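Local coordinates for cobalamin biosynthesis protein CobN (Mycobacterium tuberculosis, PDB 7C6O) that probably serves as the large catalytic subunit of cobaltochelatase, which inserts cobalt into the corrin ring during cobalamin biosynthesis, at residues 1168-1171 with 1172-1176; 1176-1179 with 1180-1184. All coordinates share one frame; numbering follows the deposited sequence. Where two conformers were deposited one is given.

Contact 1. Residues 1168-1171 with 1172-1176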
# COMPACT_ATOMS: atom_id res chain seq x y z
N LEU A 1168 -20.44 -27.62 1.67
CA LEU A 1168 -20.36 -26.49 0.75
C LEU A 1168 -21.33 -26.66 -0.41
O LEU A 1168 -22.06 -25.72 -0.77
CB LEU A 1168 -18.93 -26.33 0.25
CG LEU A 1168 -18.57 -25.04 -0.48
CD1 LEU A 1168 -18.80 -23.83 0.42
CD2 LEU A 1168 -17.13 -25.09 -0.96
N THR A 1169 -21.36 -27.85 -1.00
CA THR A 1169 -22.24 -28.11 -2.14
C THR A 1169 -23.71 -27.95 -1.74
O THR A 1169 -24.49 -27.31 -2.46
CB THR A 1169 -21.97 -29.51 -2.70
OG1 THR A 1169 -20.62 -29.59 -3.16
CG2 THR A 1169 -22.92 -29.82 -3.85
N GLN A 1170 -24.09 -28.53 -0.60
CA GLN A 1170 -25.49 -28.50 -0.20
C GLN A 1170 -25.93 -27.09 0.19
O GLN A 1170 -26.99 -26.62 -0.23
CB GLN A 1170 -25.72 -29.48 0.96
CG GLN A 1170 -27.15 -29.51 1.46
CD GLN A 1170 -28.14 -29.88 0.37
OE1 GLN A 1170 -27.87 -30.73 -0.47
NE2 GLN A 1170 -29.30 -29.23 0.39
N ARG A 1171 -25.11 -26.39 0.99
CA ARG A 1171 -25.54 -25.09 1.50
C ARG A 1171 -25.53 -24.02 0.41
O ARG A 1171 -26.43 -23.17 0.37
CB ARG A 1171 -24.64 -24.65 2.66
CG ARG A 1171 -24.68 -25.57 3.87
CD ARG A 1171 -26.09 -25.71 4.41
NE ARG A 1171 -26.56 -24.49 5.05
CZ ARG A 1171 -27.84 -24.22 5.29
NH1 ARG A 1171 -28.78 -25.09 4.93
NH2 ARG A 1171 -28.19 -23.09 5.89
N TYR A 1172 -24.54 -24.04 -0.47
CA TYR A 1172 -24.37 -22.97 -1.45
C TYR A 1172 -25.16 -23.20 -2.73
O TYR A 1172 -25.75 -22.26 -3.28
CB TYR A 1172 -22.89 -22.79 -1.80
CG TYR A 1172 -22.08 -21.97 -0.82
CD1 TYR A 1172 -22.42 -21.91 0.52
CD2 TYR A 1172 -20.97 -21.26 -1.25
CE1 TYR A 1172 -21.67 -21.15 1.41
CE2 TYR A 1172 -20.21 -20.51 -0.37
CZ TYR A 1172 -20.56 -20.46 0.96
OH TYR A 1172 -19.81 -19.71 1.83
N VAL A 1173 -25.18 -24.44 -3.23
CA VAL A 1173 -25.61 -24.73 -4.59
C VAL A 1173 -26.96 -25.45 -4.63
O VAL A 1173 -27.85 -25.07 -5.38
CB VAL A 1173 -24.53 -25.54 -5.34
CG1 VAL A 1173 -24.96 -25.82 -6.78
CG2 VAL A 1173 -23.20 -24.79 -5.30
N LEU A 1174 -27.11 -26.49 -3.82
CA LEU A 1174 -28.31 -27.33 -3.89
C LEU A 1174 -29.44 -26.84 -3.00
O LEU A 1174 -30.61 -27.12 -3.30
CB LEU A 1174 -27.96 -28.78 -3.54
CG LEU A 1174 -26.93 -29.45 -4.46
CD1 LEU A 1174 -26.70 -30.90 -4.05
CD2 LEU A 1174 -27.36 -29.35 -5.92
N ASP A 1175 -29.13 -26.12 -1.93
CA ASP A 1175 -30.16 -25.57 -1.06
C ASP A 1175 -31.12 -24.70 -1.85
O ASP A 1175 -30.70 -23.81 -2.60
CB ASP A 1175 -29.51 -24.75 0.06
CG ASP A 1175 -30.52 -24.10 0.97
OD1 ASP A 1175 -31.17 -24.83 1.75
OD2 ASP A 1175 -30.68 -22.86 0.92
N ALA A 1176 -32.42 -24.96 -1.68
CA ALA A 1176 -33.43 -24.27 -2.49
C ALA A 1176 -33.38 -22.76 -2.31
O ALA A 1176 -33.43 -22.01 -3.29
CB ALA A 1176 -34.82 -24.81 -2.16
O HOH W 1 -30.29 -27.28 2.02
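Leu1168 lays a methyl over the middle of the Tyr1172 ring one helical turn ahead: CD1 sits 3.6 Å from the ring centroid, only 9° off its normal, a clean CH-pi contact. The leucine CG lies anti to the backbone N (chi1 -168°), which carries its branch forward to the ring. An ordinary i+4 bond joins Tyr1172 N to Leu1168 O. At Thr1169 the turn widens. Thr1169 O takes two donors, Val1173 N at 3.1 Å, above the carbonyl plane, and Leu1174 N, also at 3.1 Å and in that plane, and the second is the i+5 bond of a pi-type turn. Beside it, the Thr1169 methyl CG2 lies 3.9 Å from Leu1174 CD1, while its hydroxyl OG1 is bonded back to Tyr1165 O. Gln1170 repeats the wide spacing, its O accepting from Asp1175 N at 2.8 Å. Its bent side chain brings OE1 against Leu1174 CB, the two side chains crossing at about a right angle, and a water takes a bond from NE2 and gives one to Asp1175 OD1. Arg1171 NH1 is 4.0 Å from that same OD1, a long salt bridge with that oxygen well out of the guanidinium plane and no N-H pointing at it, so it is held by charge alone. Asp1175 suits the junction, since its other oxygen, OD2, caps Asn1178 N at the start of the next helix. Tyr1172 and Leu1168 pack on helix 1136-1157, with the Tyr1172 hydroxyl bonded to Val1123 O, whereas Thr1169 and Val1173 face helices 1187-1203 and 1211-1226.

Contact 2. Residues 1176-1179 with 1180-1184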
# COMPACT_ATOMS: atom_id res chain seq x y z
N ALA A 1176 -32.42 -24.96 -1.68
CA ALA A 1176 -33.43 -24.27 -2.49
C ALA A 1176 -33.38 -22.76 -2.31
O ALA A 1176 -33.43 -22.01 -3.29
CB ALA A 1176 -34.82 -24.81 -2.16
N GLN A 1177 -33.27 -22.30 -1.06
CA GLN A 1177 -33.28 -20.86 -0.81
C GLN A 1177 -32.05 -20.19 -1.41
O GLN A 1177 -32.17 -19.13 -2.04
CB GLN A 1177 -33.36 -20.59 0.70
CG GLN A 1177 -33.43 -19.11 1.04
CD GLN A 1177 -33.53 -18.86 2.53
OE1 GLN A 1177 -33.43 -19.78 3.34
NE2 GLN A 1177 -33.72 -17.60 2.91
N ASN A 1178 -30.87 -20.78 -1.23
CA ASN A 1178 -29.67 -20.14 -1.76
C ASN A 1178 -29.60 -20.26 -3.28
O ASN A 1178 -29.14 -19.34 -3.96
CB ASN A 1178 -28.42 -20.73 -1.11
CG ASN A 1178 -27.29 -19.72 -1.03
OD1 ASN A 1178 -27.39 -18.73 -0.31
ND2 ASN A 1178 -26.22 -19.97 -1.78
N ARG A 1179 -30.04 -21.40 -3.82
CA ARG A 1179 -30.06 -21.56 -5.28
C ARG A 1179 -30.97 -20.53 -5.94
O ARG A 1179 -30.61 -19.94 -6.97
CB ARG A 1179 -30.51 -22.97 -5.65
CG ARG A 1179 -30.83 -23.13 -7.12
CD ARG A 1179 -29.88 -24.10 -7.79
NE ARG A 1179 -30.36 -25.48 -7.68
CZ ARG A 1179 -30.87 -26.17 -8.70
NH1 ARG A 1179 -30.95 -25.62 -9.90
NH2 ARG A 1179 -31.28 -27.41 -8.52
N THR A 1180 -32.15 -20.31 -5.37
CA THR A 1180 -33.05 -19.29 -5.90
C THR A 1180 -32.41 -17.91 -5.87
O THR A 1180 -32.51 -17.15 -6.84
CB THR A 1180 -34.36 -19.28 -5.11
OG1 THR A 1180 -35.06 -20.52 -5.33
CG2 THR A 1180 -35.25 -18.12 -5.54
N PHE A 1181 -31.74 -17.58 -4.76
CA PHE A 1181 -31.05 -16.30 -4.66
C PHE A 1181 -29.94 -16.19 -5.70
O PHE A 1181 -29.81 -15.17 -6.38
CB PHE A 1181 -30.50 -16.12 -3.25
CG PHE A 1181 -29.43 -15.08 -3.14
CD1 PHE A 1181 -29.75 -13.73 -3.20
CD2 PHE A 1181 -28.10 -15.44 -2.99
CE1 PHE A 1181 -28.76 -12.76 -3.11
CE2 PHE A 1181 -27.11 -14.48 -2.89
CZ PHE A 1181 -27.44 -13.14 -2.95
N MET A 1182 -29.12 -17.24 -5.82
CA MET A 1182 -28.04 -17.24 -6.81
C MET A 1182 -28.58 -17.09 -8.22
O MET A 1182 -28.03 -16.34 -9.03
CB MET A 1182 -27.21 -18.52 -6.70
CG MET A 1182 -26.46 -18.70 -5.39
SD MET A 1182 -25.09 -17.56 -5.14
CE MET A 1182 -24.18 -17.76 -6.67
N THR A 1183 -29.67 -17.80 -8.54
CA THR A 1183 -30.21 -17.76 -9.89
C THR A 1183 -30.72 -16.37 -10.25
O THR A 1183 -30.53 -15.91 -11.38
CB THR A 1183 -31.32 -18.81 -10.03
OG1 THR A 1183 -30.77 -20.11 -9.80
CG2 THR A 1183 -31.93 -18.76 -11.43
N GLU A 1184 -31.37 -15.69 -9.31
CA GLU A 1184 -31.93 -14.38 -9.61
C GLU A 1184 -30.86 -13.30 -9.67
O GLU A 1184 -30.86 -12.47 -10.58
CB GLU A 1184 -33.00 -14.03 -8.57
CG GLU A 1184 -34.20 -14.98 -8.59
CD GLU A 1184 -35.14 -14.76 -7.42
OE1 GLU A 1184 -34.75 -14.08 -6.45
OE2 GLU A 1184 -36.28 -15.27 -7.48
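Arg1179 O is gripped twice by Thr1183. The backbone N and the hydroxyl OG1 of Thr1183 both lie 2.8 Å from Arg1179 O, and they reach it from opposite faces of the carbonyl plane. The Thr1183 hydroxyl can do this because its OG1 stands beside the backbone N (chi1 -61°), turned back along the helix; threonine thus spends its polar branch on the preceding turn, a common way for a helix to accommodate a beta-branched hydroxyl residue. The aliphatic part of Arg1179 runs alongside, with CG 4.0 Å from Thr1183 OG1, and its chain then bends to carry NH1 to a salt bridge with Glu1223.

Regular i+4 bonds run through the whole segment. Asn1178 O accepts from Met1182 N at 2.8 Å, with an N-H...O angle of 167°, and the Met1182 CG comes within 3.1 Å of the same Asn1178 O. Asn1178 and Met1182 point the same way, ND2 resting 3.8 Å from the methionine CG. Both ends of the amide are bonded: ND2 to Tyr1172 O, at the end of the preceding helix, and OD1 to Arg1133 NH1, so asparagine, with a donor and an acceptor on one short stem, fits this buried place. Phe1181 turns the edge of its ring towards Asn1178 O, whose nearest ring atom is CD2 at 4.2 Å. On the exposed side of the first turn, Thr1180 N bonds to Ala1176 O.

Met1182, flexible and apolar, packs against helix 1187-1203 at Ala1189, Leu1190 and Met1193, and also meets Ala1140 of helix 1136-1157. Phe1181 packs on that same Ala1140, and Thr1183 touches Leu1190.

In the fold
Contacts 1 and 2 lie on successive helices either side of the break at Asp1175: 1168-1176 closes helix 1162-1174, and 1176-1184 opens helix 1176-1185, with Ala1176 shared and centres about 9 Å apart. Both pack on helices 1136-1157 and 1187-1203. Four of the eight touching residues of contact 1 are buried; contact 2 has two buried and three exposed, and so lies nearer the surface. Contact 1, at a widening helix end, combines an aromatic face with water and charge around an acidic cap, whereas contact 2 keeps regular i+4 spacing and doubles one bond with a hydroxyl. The junction itself is tied from both sides, by carboxylate to backbone N and by amide to backbone carbonyl.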